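Local coordinates for protein argininosuccinate lyase (Chelativorans sp., PDB 6RXA) that acts as a C-N lyase of the aspartase/fumarase superfamily, known as EDDS lyase, and probably splits argininosuccinate into fumarate and arginine, at residues 116-121 against 196-201; 129-134 against 330-335; 143-148 against 170-175; 359-364 against 402-407. The protein carries 2 engineered substitutions. One frame throughout, in Å; residues are numbered along the deposited sequence.

Interaction 1: residues 116-121 against 196-201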
# COMPACT_ATOMS: atom_id res chain seq x y z
N ALA A 116 10.35 -18.43 -18.06
CA ALA A 116 10.44 -17.35 -17.08
C ALA A 116 9.69 -17.70 -15.81
O ALA A 116 10.21 -17.50 -14.71
CB ALA A 116 9.89 -16.05 -17.68
N ASN A 117 8.47 -18.23 -15.94
CA ASN A 117 7.68 -18.56 -14.75
C ASN A 117 8.39 -19.63 -13.94
O ASN A 117 8.47 -19.54 -12.70
CB ASN A 117 6.28 -19.01 -15.16
CG ASN A 117 5.26 -18.95 -14.02
OD1 ASN A 117 5.15 -19.87 -13.20
ND2 ASN A 117 4.46 -17.88 -14.00
N ALA A 118 8.93 -20.65 -14.62
CA ALA A 118 9.62 -21.75 -13.93
C ALA A 118 10.91 -21.28 -13.27
O ALA A 118 11.20 -21.67 -12.13
CB ALA A 118 9.91 -22.89 -14.91
N GLY A 119 11.72 -20.48 -13.97
CA GLY A 119 12.96 -20.02 -13.38
C GLY A 119 12.74 -19.16 -12.15
O GLY A 119 13.46 -19.27 -11.16
N LYS A 120 11.74 -18.27 -12.22
CA LYS A 120 11.39 -17.45 -11.05
C LYS A 120 10.97 -18.33 -9.88
O LYS A 120 11.35 -18.08 -8.73
CB LYS A 120 10.27 -16.47 -11.39
CG LYS A 120 9.79 -15.56 -10.22
CD LYS A 120 10.78 -14.41 -9.95
CE LYS A 120 10.48 -13.59 -8.70
NZ LYS A 120 9.26 -12.77 -8.85
N ARG A 121 10.19 -19.38 -10.16
CA ARG A 121 9.78 -20.30 -9.11
C ARG A 121 10.98 -21.01 -8.49
O ARG A 121 11.03 -21.21 -7.27
CB ARG A 121 8.77 -21.32 -9.65
CG ARG A 121 7.35 -20.80 -9.86
CD ARG A 121 6.54 -21.83 -10.66
NE ARG A 121 5.14 -21.42 -10.78
CZ ARG A 121 4.22 -21.63 -9.85
NH1 ARG A 121 4.54 -22.26 -8.73
NH2 ARG A 121 2.98 -21.21 -10.05
N CYS A 196 5.60 -27.11 -11.15
CA CYS A 196 6.31 -26.82 -12.39
C CYS A 196 5.35 -26.38 -13.49
O CYS A 196 4.43 -27.14 -13.84
CB CYS A 196 7.05 -28.05 -12.85
SG CYS A 196 8.13 -27.71 -14.24
N PRO A 197 5.53 -25.20 -14.09
CA PRO A 197 4.68 -24.77 -15.20
C PRO A 197 5.22 -25.11 -16.58
O PRO A 197 4.57 -24.81 -17.58
CB PRO A 197 4.65 -23.24 -15.02
CG PRO A 197 6.06 -22.94 -14.54
CD PRO A 197 6.43 -24.11 -13.63
N LEU A 198 6.39 -25.74 -16.66
CA LEU A 198 6.96 -26.07 -17.96
C LEU A 198 6.07 -27.03 -18.72
O LEU A 198 5.51 -27.97 -18.15
CB LEU A 198 8.36 -26.65 -17.77
CG LEU A 198 9.34 -25.57 -17.33
CD1 LEU A 198 10.60 -26.21 -16.77
CD2 LEU A 198 9.69 -24.62 -18.48
N GLY A 199 5.95 -26.80 -20.02
CA GLY A 199 5.01 -27.50 -20.87
C GLY A 199 3.82 -26.65 -21.25
O GLY A 199 3.11 -26.99 -22.21
N ALA A 200 3.59 -25.55 -20.53
CA ALA A 200 2.60 -24.58 -20.95
C ALA A 200 3.02 -23.83 -22.20
O ALA A 200 2.18 -23.27 -22.91
CB ALA A 200 2.37 -23.57 -19.82
N ALA A 201 4.32 -23.82 -22.50
CA ALA A 201 4.86 -23.11 -23.66
C ALA A 201 4.38 -21.66 -23.61
O ALA A 201 4.56 -20.99 -22.59
CB ALA A 201 4.58 -23.88 -24.95

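Interaction 2: residues 129-134 against 330-335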
# COMPACT_ATOMS: atom_id res chain seq x y z
N LEU A 129 13.49 -21.68 1.09
CA LEU A 129 14.23 -22.55 2.00
C LEU A 129 15.26 -21.76 2.80
O LEU A 129 15.43 -21.98 4.01
CB LEU A 129 14.89 -23.70 1.25
CG LEU A 129 13.90 -24.65 0.58
CD1 LEU A 129 14.63 -25.79 -0.12
CD2 LEU A 129 12.90 -25.22 1.57
N ARG A 130 15.96 -20.82 2.16
CA ARG A 130 16.86 -19.92 2.87
C ARG A 130 16.13 -19.16 3.97
O ARG A 130 16.64 -19.03 5.10
CB ARG A 130 17.45 -18.95 1.84
CG ARG A 130 18.44 -17.95 2.40
CD ARG A 130 18.76 -16.89 1.35
NE ARG A 130 19.77 -15.94 1.83
CZ ARG A 130 19.88 -14.69 1.39
NH1 ARG A 130 19.03 -14.22 0.48
NH2 ARG A 130 20.82 -13.90 1.90
N THR A 131 14.93 -18.67 3.67
CA THR A 131 14.15 -17.92 4.64
C THR A 131 13.68 -18.80 5.79
O THR A 131 13.78 -18.41 6.96
CB THR A 131 12.96 -17.27 3.92
OG1 THR A 131 13.43 -16.31 2.96
CG2 THR A 131 12.04 -16.57 4.90
N ILE A 132 13.16 -20.00 5.47
CA ILE A 132 12.75 -20.93 6.51
C ILE A 132 13.91 -21.27 7.43
O ILE A 132 13.76 -21.33 8.65
CB ILE A 132 12.09 -22.18 5.88
CG1 ILE A 132 10.74 -21.76 5.29
CG2 ILE A 132 11.92 -23.29 6.90
CD1 ILE A 132 10.09 -22.80 4.38
N GLU A 133 15.10 -21.49 6.86
CA GLU A 133 16.27 -21.76 7.69
C GLU A 133 16.56 -20.59 8.63
O GLU A 133 16.84 -20.79 9.82
CB GLU A 133 17.47 -22.06 6.80
CG GLU A 133 18.73 -22.39 7.55
CD GLU A 133 19.88 -22.71 6.61
OE1 GLU A 133 20.09 -21.95 5.65
OE2 GLU A 133 20.57 -23.72 6.84
N ALA A 134 16.49 -19.35 8.12
CA ALA A 134 16.75 -18.18 8.96
C ALA A 134 15.69 -18.02 10.04
O ALA A 134 16.01 -17.70 11.19
CB ALA A 134 16.85 -16.93 8.09
N ARG A 330 16.93 -8.22 -3.75
CA ARG A 330 17.30 -7.29 -2.69
C ARG A 330 16.27 -7.28 -1.57
O ARG A 330 16.63 -7.08 -0.41
CB ARG A 330 17.54 -5.88 -3.23
CG ARG A 330 16.36 -5.20 -3.89
CD ARG A 330 16.80 -3.84 -4.45
NE ARG A 330 17.86 -3.96 -5.45
CZ ARG A 330 19.16 -3.76 -5.21
NH1 ARG A 330 19.60 -3.41 -4.00
NH2 ARG A 330 20.03 -3.91 -6.19
N SER A 331 14.99 -7.50 -1.88
CA SER A 331 13.97 -7.54 -0.84
C SER A 331 14.16 -8.75 0.06
O SER A 331 14.10 -8.65 1.29
CB SER A 331 12.60 -7.55 -1.50
OG SER A 331 11.57 -7.59 -0.55
N ILE A 332 14.39 -9.92 -0.54
CA ILE A 332 14.61 -11.10 0.28
C ILE A 332 15.90 -10.96 1.07
O ILE A 332 15.97 -11.32 2.25
CB ILE A 332 14.59 -12.37 -0.59
CG1 ILE A 332 13.21 -12.51 -1.24
CG2 ILE A 332 14.90 -13.58 0.26
CD1 ILE A 332 13.18 -13.49 -2.43
N ASP A 333 16.94 -10.41 0.43
CA ASP A 333 18.20 -10.23 1.13
C ASP A 333 18.03 -9.36 2.37
O ASP A 333 18.66 -9.61 3.40
CB ASP A 333 19.23 -9.60 0.21
CG ASP A 333 19.66 -10.51 -0.91
OD1 ASP A 333 19.42 -11.73 -0.85
OD2 ASP A 333 20.27 -9.99 -1.86
N ALA A 334 17.19 -8.32 2.29
CA ALA A 334 16.94 -7.47 3.45
C ALA A 334 16.28 -8.24 4.58
O ALA A 334 16.63 -8.07 5.75
CB ALA A 334 16.06 -6.28 3.06
N LEU A 335 15.28 -9.07 4.24
CA LEU A 335 14.61 -9.89 5.24
C LEU A 335 15.60 -10.79 5.95
O LEU A 335 15.56 -10.92 7.18
CB LEU A 335 13.51 -10.72 4.57
CG LEU A 335 12.74 -11.67 5.48
CD1 LEU A 335 11.34 -11.93 4.91
CD2 LEU A 335 13.46 -13.01 5.67
O HOH W 1 21.20 -10.81 3.10

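Interaction 3: residues 143-148 against 170-175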
# COMPACT_ATOMS: atom_id res chain seq x y z
N VAL A 143 13.67 -19.37 21.76
CA VAL A 143 13.30 -20.41 22.71
C VAL A 143 14.46 -20.71 23.65
O VAL A 143 14.26 -20.89 24.86
CB VAL A 143 12.85 -21.67 21.95
CG1 VAL A 143 12.62 -22.82 22.92
CG2 VAL A 143 11.59 -21.40 21.18
N HIS A 144 15.68 -20.78 23.12
CA HIS A 144 16.84 -21.08 23.96
C HIS A 144 17.10 -19.96 24.96
O HIS A 144 17.48 -20.21 26.10
CB HIS A 144 18.04 -21.40 23.08
CG HIS A 144 17.80 -22.53 22.12
ND1 HIS A 144 18.70 -22.90 21.15
CD2 HIS A 144 16.74 -23.37 21.99
CE1 HIS A 144 18.22 -23.91 20.46
NE2 HIS A 144 17.02 -24.21 20.94
N LYS A 145 16.86 -18.71 24.54
CA LYS A 145 16.93 -17.58 25.48
C LYS A 145 15.84 -17.68 26.54
O LYS A 145 16.11 -17.49 27.73
CB LYS A 145 16.82 -16.27 24.70
CG LYS A 145 17.15 -14.99 25.49
CD LYS A 145 18.64 -14.81 25.76
CE LYS A 145 18.95 -13.38 26.18
NZ LYS A 145 20.41 -13.16 26.28
N ALA A 146 14.62 -18.01 26.13
CA ALA A 146 13.53 -18.14 27.10
C ALA A 146 13.88 -19.15 28.18
O ALA A 146 13.57 -18.94 29.36
CB ALA A 146 12.25 -18.57 26.40
N ALA A 147 14.52 -20.26 27.80
CA ALA A 147 14.81 -21.32 28.75
C ALA A 147 15.73 -20.88 29.87
O ALA A 147 15.72 -21.49 30.94
CB ALA A 147 15.42 -22.51 28.00
N ASP A 148 16.51 -19.83 29.67
CA ASP A 148 17.40 -19.30 30.69
C ASP A 148 16.75 -18.21 31.53
O ASP A 148 17.41 -17.66 32.43
CB ASP A 148 18.67 -18.73 30.05
CG ASP A 148 19.62 -19.81 29.58
OD1 ASP A 148 19.50 -20.96 30.04
OD2 ASP A 148 20.49 -19.48 28.75
N HIS A 170 8.47 -15.99 29.54
CA HIS A 170 7.08 -15.96 29.07
C HIS A 170 6.92 -15.05 27.86
O HIS A 170 6.26 -15.42 26.89
CB HIS A 170 6.21 -15.50 30.24
CG HIS A 170 4.77 -15.34 29.89
ND1 HIS A 170 4.15 -14.10 29.89
CD2 HIS A 170 3.82 -16.24 29.55
CE1 HIS A 170 2.89 -14.25 29.55
NE2 HIS A 170 2.65 -15.54 29.35
N TYR A 171 7.52 -13.86 27.91
CA TYR A 171 7.45 -12.94 26.77
C TYR A 171 8.03 -13.57 25.51
O TYR A 171 7.42 -13.53 24.43
CB TYR A 171 8.17 -11.62 27.11
CG TYR A 171 8.13 -10.67 25.94
CD1 TYR A 171 9.08 -10.73 24.94
CD2 TYR A 171 7.11 -9.74 25.80
CE1 TYR A 171 9.03 -9.90 23.85
CE2 TYR A 171 7.04 -8.90 24.70
CZ TYR A 171 8.01 -8.98 23.73
OH TYR A 171 7.97 -8.17 22.62
N LEU A 172 9.23 -14.14 25.62
CA LEU A 172 9.88 -14.75 24.46
C LEU A 172 9.05 -15.88 23.87
O LEU A 172 9.06 -16.08 22.66
CB LEU A 172 11.29 -15.20 24.82
CG LEU A 172 12.24 -14.03 25.07
CD1 LEU A 172 13.52 -14.51 25.77
CD2 LEU A 172 12.59 -13.33 23.76
N MET A 173 8.29 -16.60 24.70
CA MET A 173 7.48 -17.67 24.15
C MET A 173 6.28 -17.14 23.37
O MET A 173 5.74 -17.88 22.55
CB MET A 173 7.10 -18.68 25.22
CG MET A 173 8.32 -19.44 25.74
SD MET A 173 9.42 -20.12 24.48
CE MET A 173 8.36 -21.38 23.79
N ALA A 174 5.87 -15.88 23.56
CA ALA A 174 4.90 -15.30 22.64
C ALA A 174 5.50 -15.20 21.25
O ALA A 174 4.85 -15.54 20.25
CB ALA A 174 4.46 -13.91 23.13
N ILE A 175 6.75 -14.74 21.18
CA ILE A 175 7.45 -14.65 19.90
C ILE A 175 7.59 -16.03 19.28
O ILE A 175 7.36 -16.20 18.08
CB ILE A 175 8.80 -13.93 20.09
CG1 ILE A 175 8.63 -12.57 20.77
CG2 ILE A 175 9.51 -13.81 18.75
CD1 ILE A 175 7.75 -11.59 20.04

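Interaction 4: residues 359-364 against 402-407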
# COMPACT_ATOMS: atom_id res chain seq x y z
N TYR A 359 10.77 -2.49 38.97
CA TYR A 359 9.55 -1.97 38.36
C TYR A 359 8.36 -2.86 38.71
O TYR A 359 7.29 -2.36 39.08
CB TYR A 359 9.71 -1.89 36.85
CG TYR A 359 10.63 -0.81 36.35
CD1 TYR A 359 11.14 0.16 37.19
CD2 TYR A 359 11.00 -0.78 35.03
CE1 TYR A 359 12.00 1.15 36.70
CE2 TYR A 359 11.83 0.20 34.54
CZ TYR A 359 12.33 1.15 35.36
OH TYR A 359 13.18 2.13 34.85
N ALA A 360 8.52 -4.18 38.59
CA ALA A 360 7.40 -5.08 38.86
C ALA A 360 6.89 -4.92 40.29
O ALA A 360 5.68 -4.99 40.53
CB ALA A 360 7.82 -6.53 38.61
N ALA A 361 7.80 -4.69 41.24
CA ALA A 361 7.43 -4.57 42.64
C ALA A 361 6.89 -3.19 42.99
O ALA A 361 6.09 -3.07 43.92
CB ALA A 361 8.64 -4.85 43.52
N GLU A 362 7.31 -2.15 42.27
CA GLU A 362 7.07 -0.78 42.70
C GLU A 362 6.03 -0.02 41.90
O GLU A 362 5.43 0.91 42.45
CB GLU A 362 8.38 0.02 42.70
CG GLU A 362 9.39 -0.53 43.68
CD GLU A 362 10.63 0.33 43.81
OE1 GLU A 362 10.81 1.26 43.00
OE2 GLU A 362 11.42 0.07 44.74
N ASN A 363 5.79 -0.35 40.62
CA ASN A 363 5.05 0.54 39.73
C ASN A 363 3.60 0.12 39.46
O ASN A 363 3.00 0.57 38.47
CB ASN A 363 5.80 0.71 38.41
CG ASN A 363 7.08 1.49 38.56
OD1 ASN A 363 7.36 2.04 39.61
ND2 ASN A 363 7.86 1.53 37.49
N TYR A 364 3.01 -0.68 40.33
CA TYR A 364 1.57 -0.93 40.44
C TYR A 364 1.03 -2.00 39.50
O TYR A 364 -0.21 -2.17 39.43
CB TYR A 364 0.72 0.35 40.36
CG TYR A 364 1.22 1.44 41.28
CD1 TYR A 364 1.12 1.33 42.65
CD2 TYR A 364 1.83 2.58 40.76
CE1 TYR A 364 1.60 2.32 43.49
CE2 TYR A 364 2.30 3.58 41.59
CZ TYR A 364 2.18 3.44 42.95
OH TYR A 364 2.66 4.44 43.77
N LYS A 402 5.29 3.55 46.96
CA LYS A 402 5.49 2.52 45.95
C LYS A 402 4.59 1.33 46.24
O LYS A 402 4.18 1.08 47.37
CB LYS A 402 6.94 2.02 45.95
CG LYS A 402 8.00 3.10 45.83
CD LYS A 402 8.06 3.69 44.44
CE LYS A 402 9.33 4.51 44.28
NZ LYS A 402 9.46 5.09 42.92
N ALA A 403 4.29 0.56 45.18
CA ALA A 403 3.29 -0.50 45.31
C ALA A 403 3.63 -1.47 46.43
O ALA A 403 2.75 -1.91 47.18
CB ALA A 403 3.12 -1.24 43.99
N ASN A 404 4.91 -1.82 46.57
CA ASN A 404 5.31 -2.82 47.55
C ASN A 404 5.31 -2.30 48.97
O ASN A 404 5.54 -3.08 49.91
CB ASN A 404 6.67 -3.43 47.18
CG ASN A 404 7.77 -2.40 47.06
OD1 ASN A 404 7.53 -1.19 46.93
ND2 ASN A 404 9.01 -2.88 47.06
N LYS A 405 5.05 -1.00 49.16
CA LYS A 405 4.89 -0.39 50.47
C LYS A 405 3.42 -0.12 50.81
O LYS A 405 3.14 0.43 51.87
CB LYS A 405 5.67 0.92 50.54
CG LYS A 405 7.16 0.79 50.30
CD LYS A 405 7.80 -0.19 51.26
CE LYS A 405 9.31 -0.13 51.15
NZ LYS A 405 9.95 -1.22 51.94
N ILE A 406 2.49 -0.48 49.92
CA ILE A 406 1.07 -0.40 50.24
C ILE A 406 0.74 -1.42 51.32
O ILE A 406 1.14 -2.59 51.23
CB ILE A 406 0.22 -0.64 48.98
CG1 ILE A 406 0.44 0.49 47.97
CG2 ILE A 406 -1.25 -0.79 49.36
CD1 ILE A 406 -0.20 0.20 46.62
N GLY A 407 0.01 -0.98 52.34
CA GLY A 407 -0.33 -1.85 53.45
C GLY A 407 -1.79 -1.82 53.84
O GLY A 407 -2.64 -1.29 53.11

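Interaction 1: residues 116-121 against 196-201
Two first torsions bring Asn117 and Arg121 up to Pro197: Asn117 has CG anti to its backbone N (chi1 -161°), while Arg121 has CG anti to its carbonyl carbon (chi1 -76°). They lie one helical turn apart on helix 112-147, and the partner is a type II beta turn, Pro197 to Ala200, in the loop after helix 168-193. Asn117 OD1 touches Pro197 CG at 3.5 Å. The same oxygen accepts from Arg121 NE at 2.9 Å, with an N-H...O angle of 155° and the oxygen close to the guanidinium plane, which ties the two polar side chains together beside the proline. Arg121, extended from CG to NE, slides past the ring in the opposite direction, its CD 3.7 Å from Pro197 CD. Between them the helix presents Ala118, whose CB meets Leu198 CG at 3.7 Å and whose backbone N faces Pro197 CG.

The contact is buried, and its polar ends have partners beyond it: Asn117 ND2 donates to Gly234 O, and Arg121 NH1 to the carbonyls of Arg192 and Ile193. It also lies near the binding pocket: of two residues seen to bind succinate, Asn113 is about 7 Å from Asn117 and Ser111 about 8 Å from Leu198, between side chains. Gly199 takes the third position of the turn with a positive phi, its N donating to Asp114 OD2, and the turn closes through Ala200 N to Pro197 O at 3.2 Å. At its start, Leu198 N reaches back to Cys196 SG, a hydrogen bond of 3.6 Å.

Interaction 2: residues 129-134 against 330-335
The guanidinium of Arg130 takes Asp333 OD1 at its edge, in its plane, whereas the carboxylate is turned 75° from that plane; Ile332 CG2 approaches the group obliquely, 4.2 Å from NH1. NH1 donates to OD1 at 2.8 Å with an N-H...O angle of 165°, nearly along the C-O axis of the acceptor, a salt bridge between helix 112-147 and helix 329-348. The segments 129-134 and 330-335 run almost parallel, 13° apart with 10.8 Å between their axes, within the long helical bundle characteristic of the aspartase/fumarase superfamily. The bridge relies on length: Arg130 has CG anti to its backbone N and stays extended to NE.

Beside the charged pair Thr131 packs on two aliphatic side chains. Thr131 CG2 touches Leu335 CD2 at 3.9 Å, and Ile332 CG2 lies 4.1 Å from Thr131 OG1. That hydroxyl bonds back to Gln127 O, and Tyr186 of helix 168-193 covers both Thr131 and Leu335.

NH1 is held twice, since Gln127 OE1 also accepts from it, and a water that donates to Asp333 O at 2.8 Å receives a weak bond from Arg130 NH2. With the positive group so fixed, Asp333 would be expected to favour its ionised form.

Interaction 3: residues 143-148 against 170-175
Ala146 packs against Leu172 and Met173 where two antiparallel bundle helices, joined by a beta hairpin, come together: helix 112-147 ends, the chain makes the two-stranded antiparallel sheet 153-158/161-167, and helix 168-193 returns alongside. The short helical segments are nearly antiparallel, at 165°, and only 8.5 Å apart between axes. The small residue Ala146 permits this closeness. Its CB points at the other helix and lies 3.8 Å from Leu172 CB, and it also meets Met173 SD at 3.8 Å, so a single methyl touches two successive side chains of the partner.

Leu172 reaches over to the other flank of Ala146. Its CD1 stands 3.7 Å from Lys145 CG and equally near the backbone N of Ala146, touching the aliphatic start of the lysine. Beyond that start the lysine chain bends at chi2 and leads away from the contact, where NZ donates to Leu349 O and Arg347 O.

Around this core, helix 451-500 of the same chain covers Met173 through Ile458 and Ala461. His170, at the start of the returning helix, bonds through its backbone O to Asn227 ND2 of a neighbouring subunit, the third, which also packs on Tyr171 and Ile175. The returning helix thus has one side in the bundle of its own chain and another against a neighbouring subunit.

No hydrogen bond crosses between the two segments. Met173 is bent twice, with chi2 -48° placing SD and chi3 -68° placing CE, and both SD and CE end 4.2 Å from Val143 CG2.

Interaction 4: residues 359-364 against 402-407
Glu362 O accepts a hydrogen bond from Ala403 N at 3.0 Å and an N-H...O angle of 172°, with the donor above the carbonyl plane. The same oxygen lies 4.0 Å over the centre of one face of the Tyr364 ring. The Tyr364 ring thus turns back against the last carbonyl of helix 353-362, just after the chain has left helical geometry at Asn363, and its backbone takes a positive phi. From there its CD1 meets Ala403 CB at 3.5 Å, while Ile406 CD1 comes to the ring edge near CE1. The tyrosine OH bonds to Ile401 O, which fixes the far end of the ring.

Asn404 carries CG in the crowded position between backbone N and carbonyl carbon (chi1 57°), which places CG beside Glu362; the two side chains point the same way, with OD1 3.8 Å from Glu362 CG. The aliphatic part of Lys402 also crosses Glu362. Its NZ stays 4.1 Å from Glu362 OE1, too far for a salt bridge, and OE1 accepts from Gln358 NE2.

Segment 402-407 belongs to the argininosuccinate lyase C-terminal family region, and the contact packs the end of helix 353-362 onto the turn between two of its helices, 382-399 and 408-419. Met367 of helix 367-378 covers Ala403 and Ile406, Tyr364 packs on helix 382-399, and Gln285 of a neighbouring subunit also touches Tyr364.

Helix 112-147 starts three of the four contacts. Interaction 3 closes first, bringing helix 168-193 back on the helix end after the beta hairpin. Interaction 1 follows at 196-201, so the loop it closes contains interaction 3, and it secures the loop after helix 168-193 near the other end of the long helix. Interaction 2 opens between them but closes only at 330-335, thereby crossing interaction 1 and enclosing interaction 3; it adds helix 329-348 to the bundle. Interaction 4 comes later in series, tying the end of helix 353-362 to the turn between helix 382-399 and helix 408-419, with its centre about 26 Å from that of interaction 3 and about 64 Å from that of interaction 1.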